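Local coordinates for hydrophilic protein, virA protein (Chromobacterium violaceum, PDB 3BO6), which probably acts as a phosphothreonine lyase effector that removes phosphate from phosphothreonine by elimination, as the related SpvC does to host MAP kinases, at residues A[81-86]-A[133-138]; A[179-184]-A[204-209]; A[191-196]-A[210-215]. One frame throughout, in Å; residues are numbered along the deposited sequence. Where two conformers were deposited one is given.

Contact 1. Residues A[81-86]-A[133-138]; sequences GDKFHI and QFTLYV. With SO4 (sulfate ion), chain C.
Lys83 NZ, 3.8 Å from Tyr137 CE1 across the strand pair, is gripped by several groups. It donates to sulfate O2 at 2.8 Å and more weakly to O4, forms a salt bridge with Glu194, and gives a bond to a water that is also hydrogen-bonded to Tyr137 OH. The lysine chain bends at chi3 (-63°), and its CE lies 3.7 Å from Thr135 CG2. Beside it, His85 NE2 donates to sulfate O4 at 2.7 Å in a nearly straight bond (166°). Thr135 OG1 meets the edge of the imidazole, in its plane, 3.3 Å from His85 CD2, while ND1 is bonded to Asp180. With Arg127, Arg192 and Arg199 also holding the sulfate, the site is consistent with a pocket for substrate phosphate.

The strands run antiparallel. Phe84 and Leu136 are a hydrogen-bonded pair; Lys83-Tyr137 and His85-Thr135, on the sulfate side, are non-hydrogen-bonded pairs. Gln133 and Phe134 both face Ile86 in a classic beta bulge, each giving Ile86 O a weak bond. On the face of Phe84, Ile86, Phe134 and Leu136 the contact is apolar: Val138 CG2 comes obliquely to the Phe84 ring, 3.5 Å from CE1. Ile86 CB sits 3.8 Å from Phe134 CB, and Ile86 CD1 reaches both that CB and Leu136 CD1.

Helices 93-104 and 149-168 cover this apolar face through Leu100, Leu104, Ile159, Leu162 and Leu166, while strands 113-117 and 189-193 flank the pair in the sheet.

Contact 2. Residues A[179-184]-A[204-209]; sequences SDVHPE and MQSQAL
Gln205 comes first, reaching across to Ser179 with the end of its amide. Its CG stands between the backbone N and the carbonyl carbon (chi1 71°), and the chain runs extended from there. NE2 gives Ser179 O a hydrogen bond of 2.9 Å, arriving on a lone pair in the carbonyl plane, with the acceptor lying almost in the plane of the glutamine amide. The same nitrogen also donates to Gly198 O, so two backbone carbonyls help fix the rotation of the amide. Ser179 turns its own hydroxyl elsewhere: OG donates to Asp180 OD1 from above the carboxylate plane, 44° out of it, and is bonded to Arg127 as well. Asp180 OD2 in turn holds His85, which puts this corner next to the sulfate site.

Ser206 lies in the helix. In the conformer given, its OG lies 3.4 Å from Val181 CG1, and that methyl also comes 3.6 Å from the Ser206 carbonyl O. Leu209 N bonds to Gln205 O, and this short helix, 206-210, packs on the irregular chain that leads from helix 149-168 into edge strand 189-193.

Leu209 turns its CB toward the loop. That CB meets both valine methyls, with Val181 CG2 at 3.8 Å, the two side chains crossing at a slant. CD1 goes on to touch Ser179 O at 3.3 Å, the oxygen that Gln205 holds. Val181 also packs on Tyr215 of helix 213-219, and its backbone bonds to Tyr191 of the edge strand.

Contact 3. Residues A[191-196]-A[210-215]; sequences YRNELR and REEPFY. With SO4 (sulfate ion), chain C.
Tyr191 packs its whole length on the start of helix 213-219. Its CB touches Tyr215 CD1 at 3.8 Å, with CG set anti to the backbone N (chi1 167°). Further out, CD2 meets Tyr215 CD1 at 3.5 Å and CE2 meets Tyr215 CB, while CE1 lies 3.4 Å from Phe214 CD2. Tyr215 CA sits over one ring face. Each neighbouring ring is tilted 28° from Tyr191 and slid so far that overlap is slight. At the tip, OH touches Glu212 CB and CG and is hydrogen-bonded to Asp82.

Glu212, at the N-cap position, bends at chi2 (-77°). Arg196 grips its carboxylate side-on in a salt bridge, NE to OE2 at 2.8 Å and NH2 to OE1 at 2.9 Å, both on syn lone pairs and nearly coplanar. The Asn193 amide stacks parallel to that carboxylate, and its OD1 accepts from Leu195 N in an Asx turn. A water joins OE2 to Arg196 O.

Arg192, whose CB points away from the helix, gives NE and NH2 to the sulfate. An aromatic cluster and a salt bridge thus join edge strand 189-193 to helix 213-219, next to what may be a phosphate pocket.

How the contacts relate
Along the chain, contact 1 closes before the other two open, whereas the segments of contacts 2 and 3 alternate. Contact 1 joins the two strands next in from edge strand 189-193, its centre about 3 Å from that of the chain; contacts 2 and 3 are about 14 and 12 Å from contact 1, and 8 Å from each other, centre to centre. Strand 82-86 pairs with the edge strand, which brings contacts 1 and 3 to one sulfate. The 179-184 loop, which comes just before that strand, lies against it, and helices 206-210 and 213-219 come after it. The carboxy-terminal part of the chain thus builds up the sheet's edge beside the sulfate site, which may mark a phosphate pocket.

Contact 1. Residues A[81-86]-A[133-138]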
loop_
_atom_site.group_PDB
_atom_site.type_symbol
_atom_site.label_atom_id
_atom_site.label_comp_id
_atom_site.label_asym_id
_atom_site.label_seq_id
_atom_site.Cartn_x
_atom_site.Cartn_y
_atom_site.Cartn_z
ATOM N N GLY A 81 1.794 6.161 9.646
ATOM C CA GLY A 81 0.789 6.817 8.825
ATOM C C GLY A 81 0.900 6.638 7.324
ATOM O O GLY A 81 -0.023 6.993 6.608
ATOM N N ASP A 82 2.016 6.096 6.837
ATOM C CA ASP A 82 2.197 5.999 5.390
ATOM C C ASP A 82 1.370 4.871 4.791
ATOM O O ASP A 82 1.435 3.718 5.246
ATOM C CB ASP A 82 3.683 5.856 5.063
ATOM C CG ASP A 82 4.480 7.034 5.554
ATOM O OD1 ASP A 82 4.102 8.168 5.222
ATOM O OD2 ASP A 82 5.480 6.841 6.284
ATOM N N LYS A 83 0.559 5.193 3.791
ATOM C CA LYS A 83 -0.261 4.169 3.160
ATOM C C LYS A 83 -0.411 4.433 1.675
ATOM O O LYS A 83 -0.356 5.578 1.193
ATOM C CB LYS A 83 -1.626 4.059 3.851
ATOM C CG LYS A 83 -2.554 5.232 3.601
ATOM C CD LYS A 83 -3.633 5.365 4.713
ATOM C CE LYS A 83 -4.551 4.165 4.771
ATOM N NZ LYS A 83 -5.513 4.298 5.910
ATOM N N PHE A 84 -0.608 3.347 0.937
ATOM C CA PHE A 84 -0.928 3.432 -0.475
ATOM C C PHE A 84 -2.313 2.904 -0.743
ATOM O O PHE A 84 -2.787 1.996 -0.061
ATOM C CB PHE A 84 0.031 2.575 -1.316
ATOM C CG PHE A 84 1.465 2.981 -1.224
ATOM C CD1 PHE A 84 2.388 2.178 -0.560
ATOM C CD2 PHE A 84 1.914 4.126 -1.860
ATOM C CE1 PHE A 84 3.738 2.530 -0.499
ATOM C CE2 PHE A 84 3.259 4.495 -1.810
ATOM C CZ PHE A 84 4.167 3.688 -1.117
ATOM N N HIS A 85 -2.936 3.433 -1.786
ATOM C CA HIS A 85 -4.131 2.824 -2.340
ATOM C C HIS A 85 -3.799 2.369 -3.744
ATOM O O HIS A 85 -2.872 2.894 -4.383
ATOM C CB HIS A 85 -5.261 3.844 -2.382
ATOM C CG HIS A 85 -5.682 4.326 -1.034
ATOM N ND1 HIS A 85 -5.475 5.618 -0.611
ATOM C CD2 HIS A 85 -6.310 3.688 -0.016
ATOM C CE1 HIS A 85 -5.953 5.759 0.616
ATOM N NE2 HIS A 85 -6.473 4.605 0.993
ATOM N N ILE A 86 -4.559 1.389 -4.222
ATOM C CA ILE A 86 -4.492 0.936 -5.608
ATOM C C ILE A 86 -5.883 1.073 -6.212
ATOM O O ILE A 86 -6.863 0.582 -5.634
ATOM C CB ILE A 86 -4.037 -0.529 -5.722
ATOM C CG1 ILE A 86 -2.773 -0.767 -4.890
ATOM C CG2 ILE A 86 -3.790 -0.892 -7.201
ATOM C CD1 ILE A 86 -2.287 -2.224 -4.905
ATOM N N GLN A 133 -9.455 0.378 -4.114
ATOM C CA GLN A 133 -10.007 -0.894 -3.655
ATOM C C GLN A 133 -8.981 -1.736 -2.905
ATOM O O GLN A 133 -9.337 -2.727 -2.259
ATOM C CB GLN A 133 -10.609 -1.683 -4.813
ATOM C CG GLN A 133 -11.676 -0.903 -5.566
ATOM C CD GLN A 133 -11.169 -0.272 -6.845
ATOM O OE1 GLN A 133 -9.961 -0.108 -7.044
ATOM N NE2 GLN A 133 -12.089 0.107 -7.726
ATOM N N PHE A 134 -7.706 -1.369 -2.996
ATOM C CA PHE A 134 -6.677 -1.985 -2.160
ATOM C C PHE A 134 -6.034 -0.907 -1.314
ATOM O O PHE A 134 -5.753 0.186 -1.814
ATOM C CB PHE A 134 -5.566 -2.643 -3.001
ATOM C CG PHE A 134 -6.048 -3.738 -3.925
ATOM C CD1 PHE A 134 -5.781 -5.070 -3.646
ATOM C CD2 PHE A 134 -6.734 -3.420 -5.084
ATOM C CE1 PHE A 134 -6.228 -6.080 -4.512
ATOM C CE2 PHE A 134 -7.185 -4.417 -5.936
ATOM C CZ PHE A 134 -6.922 -5.733 -5.651
ATOM N N THR A 135 -5.805 -1.203 -0.042
ATOM C CA THR A 135 -5.077 -0.311 0.855
ATOM C C THR A 135 -3.875 -1.062 1.411
ATOM O O THR A 135 -4.025 -2.154 1.942
ATOM C CB THR A 135 -5.992 0.141 1.996
ATOM O OG1 THR A 135 -7.127 0.833 1.450
ATOM C CG2 THR A 135 -5.234 1.066 2.948
ATOM N N LEU A 136 -2.685 -0.488 1.253
ATOM C CA LEU A 136 -1.437 -1.087 1.722
ATOM C C LEU A 136 -0.870 -0.235 2.843
ATOM O O LEU A 136 -0.666 0.972 2.656
ATOM C CB LEU A 136 -0.395 -1.126 0.591
ATOM C CG LEU A 136 -0.813 -1.617 -0.792
ATOM C CD1 LEU A 136 0.348 -1.489 -1.770
ATOM C CD2 LEU A 136 -1.269 -3.056 -0.715
ATOM N N TYR A 137 -0.589 -0.848 3.988
ATOM C CA TYR A 137 -0.045 -0.135 5.139
ATOM C C TYR A 137 1.459 -0.310 5.216
ATOM O O TYR A 137 1.954 -1.435 5.335
ATOM C CB TYR A 137 -0.706 -0.636 6.425
ATOM C CG TYR A 137 -2.202 -0.447 6.418
ATOM C CD1 TYR A 137 -2.777 0.732 6.854
ATOM C CD2 TYR A 137 -3.032 -1.435 5.938
ATOM C CE1 TYR A 137 -4.171 0.892 6.850
ATOM C CE2 TYR A 137 -4.395 -1.287 5.921
ATOM C CZ TYR A 137 -4.965 -0.133 6.360
ATOM O OH TYR A 137 -6.342 -0.062 6.314
ATOM N N VAL A 138 2.192 0.800 5.130
ATOM C CA VAL A 138 3.643 0.771 5.169
ATOM C C VAL A 138 4.060 0.996 6.616
ATOM O O VAL A 138 3.462 1.819 7.317
ATOM C CB VAL A 138 4.240 1.879 4.289
ATOM C CG1 VAL A 138 5.758 1.715 4.230
ATOM C CG2 VAL A 138 3.637 1.825 2.892
HETATM S S SO4 C . -8.043 5.793 3.914
HETATM O O1 SO4 C . -7.582 6.820 2.957
HETATM O O2 SO4 C . -7.583 6.122 5.255
HETATM O O3 SO4 C . -9.494 5.755 3.899
HETATM O O4 SO4 C . -7.492 4.488 3.542
HETATM O O HOH W 1 4.157 4.323 8.213
HETATM O O HOH W 2 -7.311 2.237 6.348
#

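Contact 2. Residues A[179-184]-A[204-209]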
loop_
_atom_site.group_PDB
_atom_site.type_symbol
_atom_site.label_atom_id
_atom_site.label_comp_id
_atom_site.label_asym_id
_atom_site.label_seq_id
_atom_site.Cartn_x
_atom_site.Cartn_y
_atom_site.Cartn_z
ATOM N N SER A 179 -8.406 12.326 -1.937
ATOM C CA SER A 179 -7.547 12.517 -0.763
ATOM C C SER A 179 -6.051 12.405 -1.054
ATOM O O SER A 179 -5.242 13.009 -0.357
ATOM C CB SER A 179 -7.886 11.499 0.326
ATOM O OG SER A 179 -7.748 10.166 -0.154
ATOM N N ASP A 180 -5.691 11.627 -2.076
ATOM C CA ASP A 180 -4.320 11.168 -2.252
ATOM C C ASP A 180 -3.553 11.972 -3.289
ATOM O O ASP A 180 -4.146 12.740 -4.061
ATOM C CB ASP A 180 -4.323 9.715 -2.768
ATOM C CG ASP A 180 -4.715 8.680 -1.727
ATOM O OD1 ASP A 180 -5.258 8.973 -0.633
ATOM O OD2 ASP A 180 -4.473 7.495 -2.046
ATOM N N VAL A 181 -2.246 11.720 -3.367
ATOM C CA VAL A 181 -1.423 12.265 -4.454
ATOM C C VAL A 181 -0.689 11.128 -5.151
ATOM O O VAL A 181 -0.533 10.035 -4.604
ATOM C CB VAL A 181 -0.391 13.320 -3.954
ATOM C CG1 VAL A 181 -1.102 14.575 -3.421
ATOM C CG2 VAL A 181 0.522 12.713 -2.894
ATOM N N HIS A 182 -0.273 11.376 -6.386
ATOM C CA HIS A 182 0.495 10.392 -7.133
ATOM C C HIS A 182 1.250 11.143 -8.222
ATOM O O HIS A 182 0.805 12.199 -8.674
ATOM C CB HIS A 182 -0.423 9.336 -7.768
ATOM C CG HIS A 182 -1.317 9.881 -8.836
ATOM N ND1 HIS A 182 -0.991 9.844 -10.177
ATOM C CD2 HIS A 182 -2.519 10.492 -8.758
ATOM C CE1 HIS A 182 -1.961 10.406 -10.877
ATOM N NE2 HIS A 182 -2.904 10.800 -10.041
ATOM N N PRO A 183 2.389 10.593 -8.648
ATOM C CA PRO A 183 3.144 11.195 -9.758
ATOM C C PRO A 183 2.584 10.697 -11.087
ATOM O O PRO A 183 1.858 9.706 -11.119
ATOM C CB PRO A 183 4.548 10.634 -9.564
ATOM C CG PRO A 183 4.326 9.297 -8.940
ATOM C CD PRO A 183 3.105 9.458 -8.041
ATOM N N GLU A 184 2.944 11.363 -12.180
ATOM C CA GLU A 184 2.452 10.988 -13.508
ATOM C C GLU A 184 2.713 9.522 -13.858
ATOM O O GLU A 184 1.907 8.900 -14.557
ATOM C CB GLU A 184 3.067 11.893 -14.579
ATOM C CG GLU A 184 2.875 13.376 -14.323
ATOM C CD GLU A 184 3.961 14.219 -14.968
ATOM O OE1 GLU A 184 4.490 13.806 -16.024
ATOM O OE2 GLU A 184 4.287 15.292 -14.416
ATOM N N MET A 204 -6.779 20.752 -1.236
ATOM C CA MET A 204 -6.199 21.627 -0.220
ATOM C C MET A 204 -5.066 20.978 0.562
ATOM O O MET A 204 -4.258 21.669 1.182
ATOM C CB MET A 204 -7.273 22.150 0.736
ATOM C CG MET A 204 -8.116 23.292 0.176
ATOM S SD MET A 204 -7.147 24.783 -0.120
ATOM C CE MET A 204 -6.500 24.451 -1.757
ATOM N N GLN A 205 -4.996 19.644 0.533
ATOM C CA GLN A 205 -3.906 18.946 1.214
ATOM C C GLN A 205 -2.876 18.327 0.244
ATOM O O GLN A 205 -1.931 17.660 0.682
ATOM C CB GLN A 205 -4.459 17.871 2.178
ATOM C CG GLN A 205 -5.083 16.631 1.503
ATOM C CD GLN A 205 -5.739 15.666 2.491
ATOM O OE1 GLN A 205 -6.055 16.038 3.625
ATOM N NE2 GLN A 205 -5.951 14.418 2.061
ATOM N N SER A 206 -3.036 18.569 -1.055
ATOM C CA SER A 206 -2.159 17.978 -2.064
ATOM C C SER A 206 -0.703 18.406 -1.926
ATOM O O SER A 206 0.208 17.589 -1.996
ATOM C CB SER A 206 -2.664 18.316 -3.463
ATOM O OG SER A 206 -1.821 17.757 -4.447
ATOM N N GLN A 207 -0.471 19.700 -1.748
ATOM C CA GLN A 207 0.899 20.183 -1.669
ATOM C C GLN A 207 1.604 19.630 -0.430
ATOM O O GLN A 207 2.761 19.186 -0.511
ATOM C CB GLN A 207 0.942 21.710 -1.696
ATOM C CG GLN A 207 2.355 22.264 -1.796
ATOM C CD GLN A 207 3.088 21.765 -3.023
ATOM O OE1 GLN A 207 2.474 21.411 -4.032
ATOM N NE2 GLN A 207 4.416 21.731 -2.943
ATOM N N ALA A 208 0.903 19.615 0.701
ATOM C CA ALA A 208 1.467 19.052 1.921
ATOM C C ALA A 208 1.847 17.590 1.706
ATOM O O ALA A 208 2.931 17.142 2.128
ATOM C CB ALA A 208 0.500 19.188 3.088
ATOM N N LEU A 209 0.972 16.825 1.051
ATOM C CA LEU A 209 1.292 15.425 0.826
ATOM C C LEU A 209 2.464 15.238 -0.127
ATOM O O LEU A 209 3.306 14.369 0.086
ATOM C CB LEU A 209 0.072 14.640 0.326
ATOM C CG LEU A 209 -1.009 14.338 1.373
ATOM C CD1 LEU A 209 -2.246 13.729 0.709
ATOM C CD2 LEU A 209 -0.479 13.409 2.472
#

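Contact 3. Residues A[191-196]-A[210-215]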
loop_
_atom_site.group_PDB
_atom_site.type_symbol
_atom_site.label_atom_id
_atom_site.label_comp_id
_atom_site.label_asym_id
_atom_site.label_seq_id
_atom_site.Cartn_x
_atom_site.Cartn_y
_atom_site.Cartn_z
ATOM N N TYR A 191 -0.988 7.787 -2.817
ATOM C CA TYR A 191 -0.459 7.853 -1.454
ATOM C C TYR A 191 -1.130 8.901 -0.578
ATOM O O TYR A 191 -1.515 9.970 -1.054
ATOM C CB TYR A 191 1.018 8.236 -1.552
ATOM C CG TYR A 191 1.656 8.657 -0.230
ATOM C CD1 TYR A 191 2.113 7.701 0.675
ATOM C CD2 TYR A 191 1.787 10.008 0.105
ATOM C CE1 TYR A 191 2.719 8.084 1.873
ATOM C CE2 TYR A 191 2.374 10.391 1.308
ATOM C CZ TYR A 191 2.840 9.430 2.172
ATOM O OH TYR A 191 3.439 9.820 3.364
ATOM N N ARG A 192 -1.241 8.602 0.709
ATOM C CA ARG A 192 -1.416 9.666 1.700
ATOM C C ARG A 192 -0.797 9.261 3.021
ATOM O O ARG A 192 -0.466 8.085 3.242
ATOM C CB ARG A 192 -2.879 10.110 1.886
ATOM C CG ARG A 192 -3.728 9.166 2.712
ATOM C CD ARG A 192 -5.194 9.649 2.820
ATOM N NE ARG A 192 -5.926 8.957 3.892
ATOM C CZ ARG A 192 -5.964 9.385 5.147
ATOM N NH1 ARG A 192 -5.330 10.513 5.486
ATOM N NH2 ARG A 192 -6.640 8.692 6.060
ATOM N N ASN A 193 -0.593 10.249 3.889
ATOM C CA ASN A 193 -0.163 9.977 5.254
ATOM C C ASN A 193 -1.266 10.257 6.267
ATOM O O ASN A 193 -1.786 11.366 6.330
ATOM C CB ASN A 193 1.089 10.786 5.608
ATOM C CG ASN A 193 1.568 10.482 7.011
ATOM O OD1 ASN A 193 0.971 10.956 7.983
ATOM N ND2 ASN A 193 2.588 9.646 7.135
ATOM N N GLU A 194 -1.607 9.256 7.074
ATOM C CA GLU A 194 -2.740 9.354 8.008
ATOM C C GLU A 194 -2.581 10.419 9.076
ATOM O O GLU A 194 -3.574 10.953 9.561
ATOM C CB GLU A 194 -2.930 8.035 8.759
ATOM C CG GLU A 194 -3.433 6.919 7.940
ATOM C CD GLU A 194 -3.970 5.782 8.792
ATOM O OE1 GLU A 194 -4.240 4.720 8.219
ATOM O OE2 GLU A 194 -4.096 5.950 10.025
ATOM N N LEU A 195 -1.352 10.685 9.496
ATOM C CA LEU A 195 -1.130 11.601 10.604
ATOM C C LEU A 195 -1.318 13.049 10.161
ATOM O O LEU A 195 -1.694 13.909 10.961
ATOM C CB LEU A 195 0.292 11.433 11.155
ATOM C CG LEU A 195 0.690 10.061 11.704
ATOM C CD1 LEU A 195 2.130 10.036 12.212
ATOM C CD2 LEU A 195 -0.269 9.626 12.806
ATOM N N ARG A 196 -1.028 13.325 8.895
ATOM C CA ARG A 196 -0.960 14.693 8.410
ATOM C C ARG A 196 -1.839 14.989 7.193
ATOM O O ARG A 196 -1.606 15.953 6.469
ATOM C CB ARG A 196 0.505 15.094 8.154
ATOM C CG ARG A 196 1.354 15.059 9.431
ATOM C CD ARG A 196 2.815 15.371 9.174
ATOM N NE ARG A 196 3.480 14.266 8.497
ATOM C CZ ARG A 196 4.025 13.214 9.098
ATOM N NH1 ARG A 196 4.027 13.113 10.428
ATOM N NH2 ARG A 196 4.622 12.274 8.363
ATOM N N ARG A 210 2.537 16.061 -1.177
ATOM C CA ARG A 210 3.671 15.974 -2.123
ATOM C C ARG A 210 4.998 16.312 -1.437
ATOM O O ARG A 210 6.067 15.903 -1.897
ATOM C CB ARG A 210 3.466 16.909 -3.320
ATOM C CG ARG A 210 2.409 16.464 -4.330
ATOM C CD ARG A 210 2.437 17.373 -5.562
ATOM N NE ARG A 210 1.863 18.683 -5.277
ATOM C CZ ARG A 210 0.616 19.027 -5.587
ATOM N NH1 ARG A 210 0.162 20.238 -5.288
ATOM N NH2 ARG A 210 -0.170 18.159 -6.206
ATOM N N GLU A 211 4.920 17.058 -0.340
ATOM C CA GLU A 211 6.098 17.396 0.454
ATOM C C GLU A 211 6.466 16.377 1.541
ATOM O O GLU A 211 7.498 16.521 2.187
ATOM C CB GLU A 211 5.977 18.815 1.036
ATOM C CG GLU A 211 5.892 19.872 -0.066
ATOM C CD GLU A 211 5.826 21.295 0.447
ATOM O OE1 GLU A 211 5.912 21.516 1.671
ATOM O OE2 GLU A 211 5.686 22.191 -0.403
ATOM N N GLU A 212 5.640 15.354 1.755
ATOM C CA GLU A 212 5.989 14.320 2.724
ATOM C C GLU A 212 7.300 13.662 2.337
ATOM O O GLU A 212 7.434 13.156 1.228
ATOM C CB GLU A 212 4.904 13.239 2.758
ATOM C CG GLU A 212 3.638 13.650 3.512
ATOM C CD GLU A 212 3.802 13.596 5.033
ATOM O OE1 GLU A 212 4.685 12.862 5.533
ATOM O OE2 GLU A 212 3.009 14.271 5.733
ATOM N N PRO A 213 8.269 13.628 3.253
ATOM C CA PRO A 213 9.547 12.996 2.911
ATOM C C PRO A 213 9.367 11.556 2.396
ATOM O O PRO A 213 9.987 11.196 1.403
ATOM C CB PRO A 213 10.313 13.064 4.241
ATOM C CG PRO A 213 9.831 14.365 4.851
ATOM C CD PRO A 213 8.335 14.387 4.518
ATOM N N PHE A 214 8.498 10.768 3.020
ATOM C CA PHE A 214 8.299 9.405 2.548
ATOM C C PHE A 214 7.822 9.382 1.101
ATOM O O PHE A 214 8.316 8.583 0.289
ATOM C CB PHE A 214 7.322 8.629 3.459
ATOM C CG PHE A 214 7.010 7.227 2.952
ATOM C CD1 PHE A 214 7.820 6.161 3.303
ATOM C CD2 PHE A 214 5.944 7.000 2.095
ATOM C CE1 PHE A 214 7.552 4.881 2.829
ATOM C CE2 PHE A 214 5.677 5.729 1.622
ATOM C CZ PHE A 214 6.490 4.675 1.988
ATOM N N TYR A 215 6.867 10.240 0.773
ATOM C CA TYR A 215 6.353 10.307 -0.588
ATOM C C TYR A 215 7.453 10.702 -1.569
ATOM O O TYR A 215 7.585 10.113 -2.640
ATOM C CB TYR A 215 5.203 11.311 -0.684
ATOM C CG TYR A 215 4.692 11.475 -2.100
ATOM C CD1 TYR A 215 3.925 10.484 -2.688
ATOM C CD2 TYR A 215 4.984 12.611 -2.854
ATOM C CE1 TYR A 215 3.446 10.615 -3.980
ATOM C CE2 TYR A 215 4.512 12.741 -4.160
ATOM C CZ TYR A 215 3.726 11.740 -4.706
ATOM O OH TYR A 215 3.249 11.843 -5.992
HETATM S S SO4 C . -8.043 5.793 3.914
HETATM O O1 SO4 C . -7.582 6.820 2.957
HETATM O O2 SO4 C . -7.583 6.122 5.255
HETATM O O3 SO4 C . -9.494 5.755 3.899
HETATM O O4 SO4 C . -7.492 4.488 3.542
HETATM O O HOH W 3 1.172 16.021 4.859
#